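Local coordinates for probable cell division protein WhiA (Thermotoga maritima, PDB 3HYI) that is probably involved in cell division and chromosome segregation, joining a degenerate homing-endonuclease domain to a DNA-binding helix-turn-helix domain, at residues Val18-Leu32 with Ala57-Leu69. Sequence-based numbering, arbitrary orientation.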
ATOM      1  N   VAL A  18     -18.895  15.117   1.005  1.00 24.07           N
ATOM      2  CA  VAL A  18     -20.325  15.401   0.833  1.00 24.26           C
ATOM      3  C   VAL A  18     -20.671  16.890   1.000  1.00 24.51           C
ATOM      4  O   VAL A  18     -21.574  17.391   0.327  1.00 24.57           O
ATOM      5  CB  VAL A  18     -21.190  14.543   1.802  1.00 24.26           C
ATOM      6  CG1 VAL A  18     -22.657  14.959   1.749  1.00 23.82           C
ATOM      7  CG2 VAL A  18     -21.051  13.068   1.465  1.00 24.20           C
ATOM      8  N   ASN A  19     -19.949  17.585   1.881  1.00 24.75           N
ATOM      9  CA  ASN A  19     -20.210  19.000   2.174  1.00 25.02           C
ATOM     10  C   ASN A  19     -19.057  19.951   1.826  1.00 25.05           C
ATOM     11  O   ASN A  19     -19.012  21.078   2.320  1.00 25.02           O
ATOM     12  CB  ASN A  19     -20.590  19.164   3.648  1.00 25.03           C
ATOM     13  CG  ASN A  19     -21.911  18.505   3.981  1.00 25.23           C
ATOM     14  OD1 ASN A  19     -22.948  18.853   3.415  1.00 25.86           O
ATOM     15  ND2 ASN A  19     -21.883  17.549   4.903  1.00 24.89           N
ATOM     16  N   VAL A  20     -18.136  19.504   0.973  1.00 25.22           N
ATOM     17  CA  VAL A  20     -17.090  20.377   0.431  1.00 25.26           C
ATOM     18  C   VAL A  20     -17.753  21.578  -0.267  1.00 25.18           C
ATOM     19  O   VAL A  20     -18.804  21.423  -0.878  1.00 25.11           O
ATOM     20  CB  VAL A  20     -16.176  19.602  -0.559  1.00 25.29           C
ATOM     21  CG1 VAL A  20     -15.361  20.555  -1.434  1.00 25.40           C
ATOM     22  CG2 VAL A  20     -15.257  18.656   0.204  1.00 25.39           C
ATOM     23  N   PRO A  21     -17.161  22.784  -0.155  1.00 25.18           N
ATOM     24  CA  PRO A  21     -17.760  23.976  -0.775  1.00 25.22           C
ATOM     25  C   PRO A  21     -18.132  23.863  -2.264  1.00 25.08           C
ATOM     26  O   PRO A  21     -17.543  23.075  -3.003  1.00 25.25           O
ATOM     27  CB  PRO A  21     -16.676  25.044  -0.591  1.00 25.22           C
ATOM     28  CG  PRO A  21     -15.939  24.620   0.615  1.00 25.19           C
ATOM     29  CD  PRO A  21     -15.927  23.122   0.581  1.00 25.26           C
ATOM     30  N   PHE A  22     -19.120  24.654  -2.673  1.00 25.01           N
ATOM     31  CA  PHE A  22     -19.500  24.792  -4.079  1.00 24.89           C
ATOM     32  C   PHE A  22     -18.878  26.091  -4.589  1.00 24.65           C
ATOM     33  O   PHE A  22     -19.411  27.179  -4.361  1.00 24.76           O
ATOM     34  CB  PHE A  22     -21.026  24.807  -4.225  1.00 24.99           C
ATOM     35  CG  PHE A  22     -21.711  23.695  -3.482  1.00 25.10           C
ATOM     36  CD1 PHE A  22     -21.767  22.413  -4.011  1.00 25.37           C
ATOM     37  CD2 PHE A  22     -22.286  23.928  -2.242  1.00 25.66           C
ATOM     38  CE1 PHE A  22     -22.396  21.387  -3.314  1.00 25.52           C
ATOM     39  CE2 PHE A  22     -22.915  22.908  -1.543  1.00 25.89           C
ATOM     40  CZ  PHE A  22     -22.967  21.637  -2.081  1.00 25.71           C
ATOM     41  N   GLY A  23     -17.735  25.962  -5.258  1.00 24.38           N
ATOM     42  CA  GLY A  23     -16.903  27.106  -5.639  1.00 24.02           C
ATOM     43  C   GLY A  23     -17.633  28.152  -6.450  1.00 23.76           C
ATOM     44  O   GLY A  23     -17.513  29.355  -6.196  1.00 23.62           O
ATOM     45  N   SER A  24     -18.391  27.673  -7.427  1.00 23.44           N
ATOM     46  CA  SER A  24     -19.158  28.513  -8.325  1.00 23.21           C
ATOM     47  C   SER A  24     -20.086  27.597  -9.095  1.00 23.06           C
ATOM     48  O   SER A  24     -19.981  26.374  -9.007  1.00 23.10           O
ATOM     49  CB  SER A  24     -18.241  29.259  -9.298  1.00 23.23           C
ATOM     50  OG  SER A  24     -17.458  28.353 -10.062  1.00 23.35           O
ATOM     51  N   ARG A  25     -20.987  28.195  -9.856  1.00 22.89           N
ATOM     52  CA  ARG A  25     -21.910  27.448 -10.697  1.00 22.89           C
ATOM     53  C   ARG A  25     -21.177  26.557 -11.710  1.00 22.55           C
ATOM     54  O   ARG A  25     -21.612  25.447 -12.011  1.00 22.41           O
ATOM     55  CB  ARG A  25     -22.802  28.438 -11.430  1.00 22.93           C
ATOM     56  CG  ARG A  25     -23.870  27.786 -12.229  1.00 23.84           C
ATOM     57  CD  ARG A  25     -24.694  28.799 -12.964  1.00 25.21           C
ATOM     58  NE  ARG A  25     -25.399  28.115 -14.038  1.00 26.59           N
ATOM     59  CZ  ARG A  25     -26.580  27.513 -13.914  1.00 27.47           C
ATOM     60  NH1 ARG A  25     -27.248  27.529 -12.760  1.00 27.60           N
ATOM     61  NH2 ARG A  25     -27.104  26.899 -14.968  1.00 28.07           N
ATOM     62  N   GLU A  26     -20.065  27.070 -12.225  1.00 22.50           N
ATOM     63  CA  GLU A  26     -19.253  26.387 -13.227  1.00 22.37           C
ATOM     64  C   GLU A  26     -18.588  25.142 -12.644  1.00 21.94           C
ATOM     65  O   GLU A  26     -18.550  24.088 -13.285  1.00 21.64           O
ATOM     66  CB  GLU A  26     -18.182  27.340 -13.759  1.00 22.53           C
ATOM     67  CG  GLU A  26     -18.720  28.460 -14.655  1.00 23.86           C
ATOM     68  CD  GLU A  26     -19.521  29.526 -13.911  1.00 25.52           C
ATOM     69  OE1 GLU A  26     -19.179  29.856 -12.749  1.00 26.03           O
ATOM     70  OE2 GLU A  26     -20.499  30.039 -14.502  1.00 27.18           O
ATOM     71  N   GLU A  27     -18.061  25.281 -11.430  1.00 21.60           N
ATOM     72  CA  GLU A  27     -17.448  24.166 -10.712  1.00 21.56           C
ATOM     73  C   GLU A  27     -18.487  23.133 -10.274  1.00 21.28           C
ATOM     74  O   GLU A  27     -18.204  21.935 -10.251  1.00 21.23           O
ATOM     75  CB  GLU A  27     -16.676  24.682  -9.499  1.00 21.62           C
ATOM     76  CG  GLU A  27     -15.391  25.397  -9.859  1.00 22.16           C
ATOM     77  CD  GLU A  27     -14.892  26.284  -8.739  1.00 22.91           C
ATOM     78  OE1 GLU A  27     -14.254  25.756  -7.806  1.00 23.86           O
ATOM     79  OE2 GLU A  27     -15.141  27.508  -8.788  1.00 23.20           O
ATOM     80  N   VAL A  28     -19.687  23.602  -9.935  1.00 21.11           N
ATOM     81  CA  VAL A  28     -20.802  22.719  -9.585  1.00 20.94           C
ATOM     82  C   VAL A  28     -21.237  21.883 -10.792  1.00 21.01           C
ATOM     83  O   VAL A  28     -21.453  20.673 -10.671  1.00 21.01           O
ATOM     84  CB  VAL A  28     -22.006  23.527  -9.038  1.00 20.94           C
ATOM     85  CG1 VAL A  28     -23.254  22.653  -8.919  1.00 20.45           C
ATOM     86  CG2 VAL A  28     -21.653  24.154  -7.694  1.00 20.49           C
ATOM     87  N   ILE A  29     -21.364  22.528 -11.950  1.00 21.03           N
ATOM     88  CA  ILE A  29     -21.724  21.833 -13.189  1.00 21.00           C
ATOM     89  C   ILE A  29     -20.586  20.920 -13.650  1.00 20.94           C
ATOM     90  O   ILE A  29     -20.834  19.838 -14.185  1.00 21.03           O
ATOM     91  CB  ILE A  29     -22.105  22.825 -14.310  1.00 20.94           C
ATOM     92  CG1 ILE A  29     -23.465  23.468 -14.008  1.00 20.90           C
ATOM     93  CG2 ILE A  29     -22.167  22.130 -15.659  1.00 21.00           C
ATOM     94  CD1 ILE A  29     -23.765  24.687 -14.851  1.00 20.12           C
ATOM     95  N   SER A  30     -19.345  21.353 -13.432  1.00 20.87           N
ATOM     96  CA  SER A  30     -18.176  20.539 -13.757  1.00 20.62           C
ATOM     97  C   SER A  30     -18.155  19.258 -12.926  1.00 20.66           C
ATOM     98  O   SER A  30     -17.893  18.174 -13.453  1.00 20.58           O
ATOM     99  CB  SER A  30     -16.882  21.334 -13.545  1.00 20.62           C
ATOM    100  OG  SER A  30     -15.750  20.596 -13.970  1.00 19.99           O
ATOM    101  N   GLU A  31     -18.439  19.376 -11.631  1.00 20.68           N
ATOM    102  CA  GLU A  31     -18.524  18.192 -10.768  1.00 20.85           C
ATOM    103  C   GLU A  31     -19.693  17.287 -11.152  1.00 20.70           C
ATOM    104  O   GLU A  31     -19.566  16.063 -11.109  1.00 20.88           O
ATOM    105  CB  GLU A  31     -18.630  18.577  -9.292  1.00 20.84           C
ATOM    106  CG  GLU A  31     -18.705  17.367  -8.364  1.00 21.49           C
ATOM    107  CD  GLU A  31     -18.710  17.733  -6.902  1.00 22.11           C
ATOM    108  OE1 GLU A  31     -18.956  16.830  -6.078  1.00 22.59           O
ATOM    109  OE2 GLU A  31     -18.477  18.914  -6.571  1.00 22.34           O
ATOM    110  N   LEU A  32     -20.825  17.888 -11.511  1.00 20.58           N
ATOM    111  CA  LEU A  32     -21.985  17.133 -11.989  1.00 20.59           C
ATOM    112  C   LEU A  32     -21.641  16.362 -13.262  1.00 20.67           C
ATOM    113  O   LEU A  32     -22.020  15.203 -13.409  1.00 20.53           O
ATOM    114  CB  LEU A  32     -23.171  18.065 -12.244  1.00 20.53           C
ATOM    115  CG  LEU A  32     -24.488  17.402 -12.668  1.00 20.97           C
ATOM    116  CD1 LEU A  32     -25.024  16.490 -11.566  1.00 20.88           C
ATOM    117  CD2 LEU A  32     -25.520  18.456 -13.052  1.00 20.82           C
ATOM    118  N   ALA A  57     -22.591   8.387   0.151  1.00 20.02           N
ATOM    119  CA  ALA A  57     -21.891   9.673   0.157  1.00 19.94           C
ATOM    120  C   ALA A  57     -22.010  10.343  -1.213  1.00 19.88           C
ATOM    121  O   ALA A  57     -22.315  11.532  -1.304  1.00 19.73           O
ATOM    122  CB  ALA A  57     -20.429   9.486   0.529  1.00 19.87           C
ATOM    123  N   ALA A  58     -21.774   9.567  -2.269  1.00 19.88           N
ATOM    124  CA  ALA A  58     -21.927  10.049  -3.645  1.00 19.99           C
ATOM    125  C   ALA A  58     -23.362  10.493  -3.944  1.00 19.98           C
ATOM    126  O   ALA A  58     -23.572  11.520  -4.581  1.00 19.87           O
ATOM    127  CB  ALA A  58     -21.492   8.979  -4.636  1.00 19.87           C
ATOM    128  N   SER A  59     -24.339   9.721  -3.474  1.00 20.20           N
ATOM    129  CA  SER A  59     -25.754  10.040  -3.690  1.00 20.42           C
ATOM    130  C   SER A  59     -26.137  11.361  -3.022  1.00 20.52           C
ATOM    131  O   SER A  59     -26.852  12.173  -3.607  1.00 20.52           O
ATOM    132  CB  SER A  59     -26.653   8.918  -3.156  1.00 20.44           C
ATOM    133  OG  SER A  59     -26.268   7.655  -3.675  1.00 20.59           O
ATOM    134  N   ARG A  60     -25.654  11.564  -1.800  1.00 20.69           N
ATOM    135  CA  ARG A  60     -25.907  12.796  -1.053  1.00 20.88           C
ATOM    136  C   ARG A  60     -25.235  14.018  -1.679  1.00 20.94           C
ATOM    137  O   ARG A  60     -25.800  15.111  -1.664  1.00 20.98           O
ATOM    138  CB  ARG A  60     -25.439  12.649   0.392  1.00 20.82           C
ATOM    139  CG  ARG A  60     -26.299  11.714   1.211  1.00 21.29           C
ATOM    140  CD  ARG A  60     -26.062  11.911   2.693  1.00 21.60           C
ATOM    141  NE  ARG A  60     -27.086  11.231   3.477  1.00 21.88           N
ATOM    142  CZ  ARG A  60     -27.021   9.972   3.904  1.00 21.25           C
ATOM    143  NH1 ARG A  60     -25.965   9.212   3.640  1.00 21.68           N
ATOM    144  NH2 ARG A  60     -28.028   9.472   4.606  1.00 20.69           N
ATOM    145  N   ARG A  61     -24.032  13.832  -2.210  1.00 20.97           N
ATOM    146  CA  ARG A  61     -23.341  14.900  -2.922  1.00 21.18           C
ATOM    147  C   ARG A  61     -24.105  15.302  -4.178  1.00 21.26           C
ATOM    148  O   ARG A  61     -24.247  16.490  -4.465  1.00 21.56           O
ATOM    149  CB  ARG A  61     -21.917  14.475  -3.296  1.00 21.09           C
ATOM    150  CG  ARG A  61     -21.083  15.580  -3.931  1.00 21.22           C
ATOM    151  CD  ARG A  61     -20.823  16.704  -2.948  1.00 21.43           C
ATOM    152  NE  ARG A  61     -19.979  17.753  -3.512  1.00 21.49           N
ATOM    153  CZ  ARG A  61     -19.728  18.918  -2.928  1.00 21.10           C
ATOM    154  NH1 ARG A  61     -20.264  19.205  -1.747  1.00 21.57           N
ATOM    155  NH2 ARG A  61     -18.948  19.805  -3.533  1.00 20.71           N
ATOM    156  N   LEU A  62     -24.584  14.307  -4.922  1.00 21.30           N
ATOM    157  CA  LEU A  62     -25.369  14.555  -6.129  1.00 21.42           C
ATOM    158  C   LEU A  62     -26.620  15.364  -5.810  1.00 21.48           C
ATOM    159  O   LEU A  62     -26.978  16.274  -6.557  1.00 21.62           O
ATOM    160  CB  LEU A  62     -25.761  13.234  -6.801  1.00 21.47           C
ATOM    161  CG  LEU A  62     -26.530  13.324  -8.121  1.00 21.33           C
ATOM    162  CD1 LEU A  62     -25.711  14.047  -9.183  1.00 21.47           C
ATOM    163  CD2 LEU A  62     -26.949  11.938  -8.605  1.00 21.07           C
ATOM    164  N   LEU A  63     -27.279  15.030  -4.703  1.00 21.42           N
ATOM    165  CA  LEU A  63     -28.467  15.764  -4.276  1.00 21.44           C
ATOM    166  C   LEU A  63     -28.126  17.202  -3.899  1.00 21.48           C
ATOM    167  O   LEU A  63     -28.885  18.122  -4.209  1.00 21.46           O
ATOM    168  CB  LEU A  63     -29.166  15.063  -3.104  1.00 21.33           C
ATOM    169  CG  LEU A  63     -29.845  13.719  -3.391  1.00 21.27           C
ATOM    170  CD1 LEU A  63     -30.580  13.228  -2.140  1.00 21.39           C
ATOM    171  CD2 LEU A  63     -30.800  13.798  -4.573  1.00 20.61           C
ATOM    172  N   ASN A  64     -26.985  17.395  -3.240  1.00 21.61           N
ATOM    173  CA  ASN A  64     -26.541  18.741  -2.872  1.00 21.80           C
ATOM    174  C   ASN A  64     -26.184  19.608  -4.086  1.00 22.06           C
ATOM    175  O   ASN A  64     -26.415  20.819  -4.075  1.00 22.29           O
ATOM    176  CB  ASN A  64     -25.356  18.676  -1.907  1.00 21.67           C
ATOM    177  CG  ASN A  64     -25.731  18.105  -0.542  1.00 21.22           C
ATOM    178  OD1 ASN A  64     -26.907  17.996  -0.195  1.00 20.10           O
ATOM    179  ND2 ASN A  64     -24.718  17.746   0.242  1.00 19.67           N
ATOM    180  N   LEU A  65     -25.620  18.991  -5.121  1.00 22.23           N
ATOM    181  CA  LEU A  65     -25.312  19.697  -6.372  1.00 22.48           C
ATOM    182  C   LEU A  65     -26.583  20.146  -7.083  1.00 22.50           C
ATOM    183  O   LEU A  65     -26.679  21.287  -7.540  1.00 22.56           O
ATOM    184  CB  LEU A  65     -24.485  18.805  -7.310  1.00 22.52           C
ATOM    185  CG  LEU A  65     -22.953  18.889  -7.250  1.00 22.71           C
ATOM    186  CD1 LEU A  65     -22.459  19.448  -5.940  1.00 23.15           C
ATOM    187  CD2 LEU A  65     -22.352  17.512  -7.499  1.00 22.15           C
ATOM    188  N   MET A  66     -27.553  19.240  -7.175  1.00 22.58           N
ATOM    189  CA  MET A  66     -28.848  19.545  -7.790  1.00 22.67           C
ATOM    190  C   MET A  66     -29.620  20.618  -7.020  1.00 22.54           C
ATOM    191  O   MET A  66     -30.363  21.402  -7.612  1.00 22.39           O
ATOM    192  CB  MET A  66     -29.695  18.274  -7.906  1.00 22.77           C
ATOM    193  CG  MET A  66     -29.157  17.261  -8.906  1.00 23.26           C
ATOM    194  SD  MET A  66     -29.013  17.911 -10.585  1.00 24.60           S
ATOM    195  CE  MET A  66     -30.706  17.759 -11.151  1.00 23.95           C
ATOM    196  N   LYS A  67     -29.439  20.636  -5.702  1.00 22.49           N
ATOM    197  CA  LYS A  67     -30.031  21.653  -4.837  1.00 22.55           C
ATOM    198  C   LYS A  67     -29.380  23.017  -5.070  1.00 22.56           C
ATOM    199  O   LYS A  67     -30.068  24.036  -5.120  1.00 22.38           O
ATOM    200  CB  LYS A  67     -29.877  21.234  -3.375  1.00 22.60           C
ATOM    201  CG  LYS A  67     -30.301  22.262  -2.338  1.00 22.81           C
ATOM    202  CD  LYS A  67     -29.989  21.741  -0.940  1.00 23.35           C
ATOM    203  CE  LYS A  67     -29.988  22.847   0.100  1.00 23.68           C
ATOM    204  NZ  LYS A  67     -31.365  23.206   0.524  1.00 23.17           N
ATOM    205  N   TYR A  68     -28.054  23.028  -5.200  1.00 22.62           N
ATOM    206  CA  TYR A  68     -27.321  24.250  -5.524  1.00 22.75           C
ATOM    207  C   TYR A  68     -27.847  24.871  -6.819  1.00 22.90           C
ATOM    208  O   TYR A  68     -28.009  26.088  -6.905  1.00 23.03           O
ATOM    209  CB  TYR A  68     -25.814  23.973  -5.644  1.00 22.59           C
ATOM    210  CG  TYR A  68     -24.991  25.202  -5.996  1.00 22.71           C
ATOM    211  CD1 TYR A  68     -24.950  25.688  -7.303  1.00 22.48           C
ATOM    212  CD2 TYR A  68     -24.256  25.879  -5.024  1.00 22.80           C
ATOM    213  CE1 TYR A  68     -24.211  26.812  -7.630  1.00 22.31           C
ATOM    214  CE2 TYR A  68     -23.506  27.009  -5.349  1.00 22.50           C
ATOM    215  CZ  TYR A  68     -23.490  27.466  -6.655  1.00 22.33           C
ATOM    216  OH  TYR A  68     -22.754  28.577  -6.991  1.00 22.06           O
ATOM    217  N   LEU A  69     -28.115  24.024  -7.813  1.00 23.10           N
ATOM    218  CA  LEU A  69     -28.583  24.462  -9.132  1.00 23.26           C
ATOM    219  C   LEU A  69     -30.105  24.677  -9.212  1.00 23.67           C
ATOM    220  O   LEU A  69     -30.605  25.140 -10.231  1.00 23.72           O
ATOM    221  CB  LEU A  69     -28.151  23.445 -10.198  1.00 23.05           C
ATOM    222  CG  LEU A  69     -26.637  23.277 -10.395  1.00 22.76           C
ATOM    223  CD1 LEU A  69     -26.305  21.978 -11.133  1.00 21.98           C
ATOM    224  CD2 LEU A  69     -26.050  24.483 -11.122  1.00 21.25           C
TER
HETATM  225  O   HOH W   1     -20.894  29.227  -5.192  1.00 31.02           O
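Arg61 meets Glu31 side-on, NE to OE1 at 2.9 Å and NH2 to OE2 at 3.2 Å, in a two-pronged salt bridge. Glu31 OE2 also forms a salt bridge with Arg116 NE of helix 108-122. A bend at chi2 (65°) turns the Arg61 guanidinium toward the loop before helix 25-39. There Arg61 NH1 donates to Val20 O at 2.8 Å, on a lone pair in the carbonyl plane. Arg61 NH1 also gives a bond to Val18 O at 3.1 Å, from above that carbonyl plane. Asn64 ND2 reaches Val18 O from the opposite face, at 3.2 Å. Two loop carbonyls are thus satisfied by side chains of helix 56-68. The Phe22 ring lies nearly parallel to the guanidinium (11°), with CE1 over one face. A methionine in place of Arg61 would probably leave Val20 O without its arginine donor and strip the buried Glu31 of its Arg61 mate. Further along, Val28 CG2 sits over the centre of the Tyr68 ring, 3.6 Å from its centroid, a CH-pi contact. A water links Tyr68 OH to Phe22 O. Val28 CG1 packs on Leu65 and Leu69, and Leu32 CD1 meets Leu62 CD1. The helix axes run roughly antiparallel, at 142°. The pair belongs to the N-terminal LAGLIDADG-like domain, where helices pack on an antiparallel sheet as in homing endonucleases.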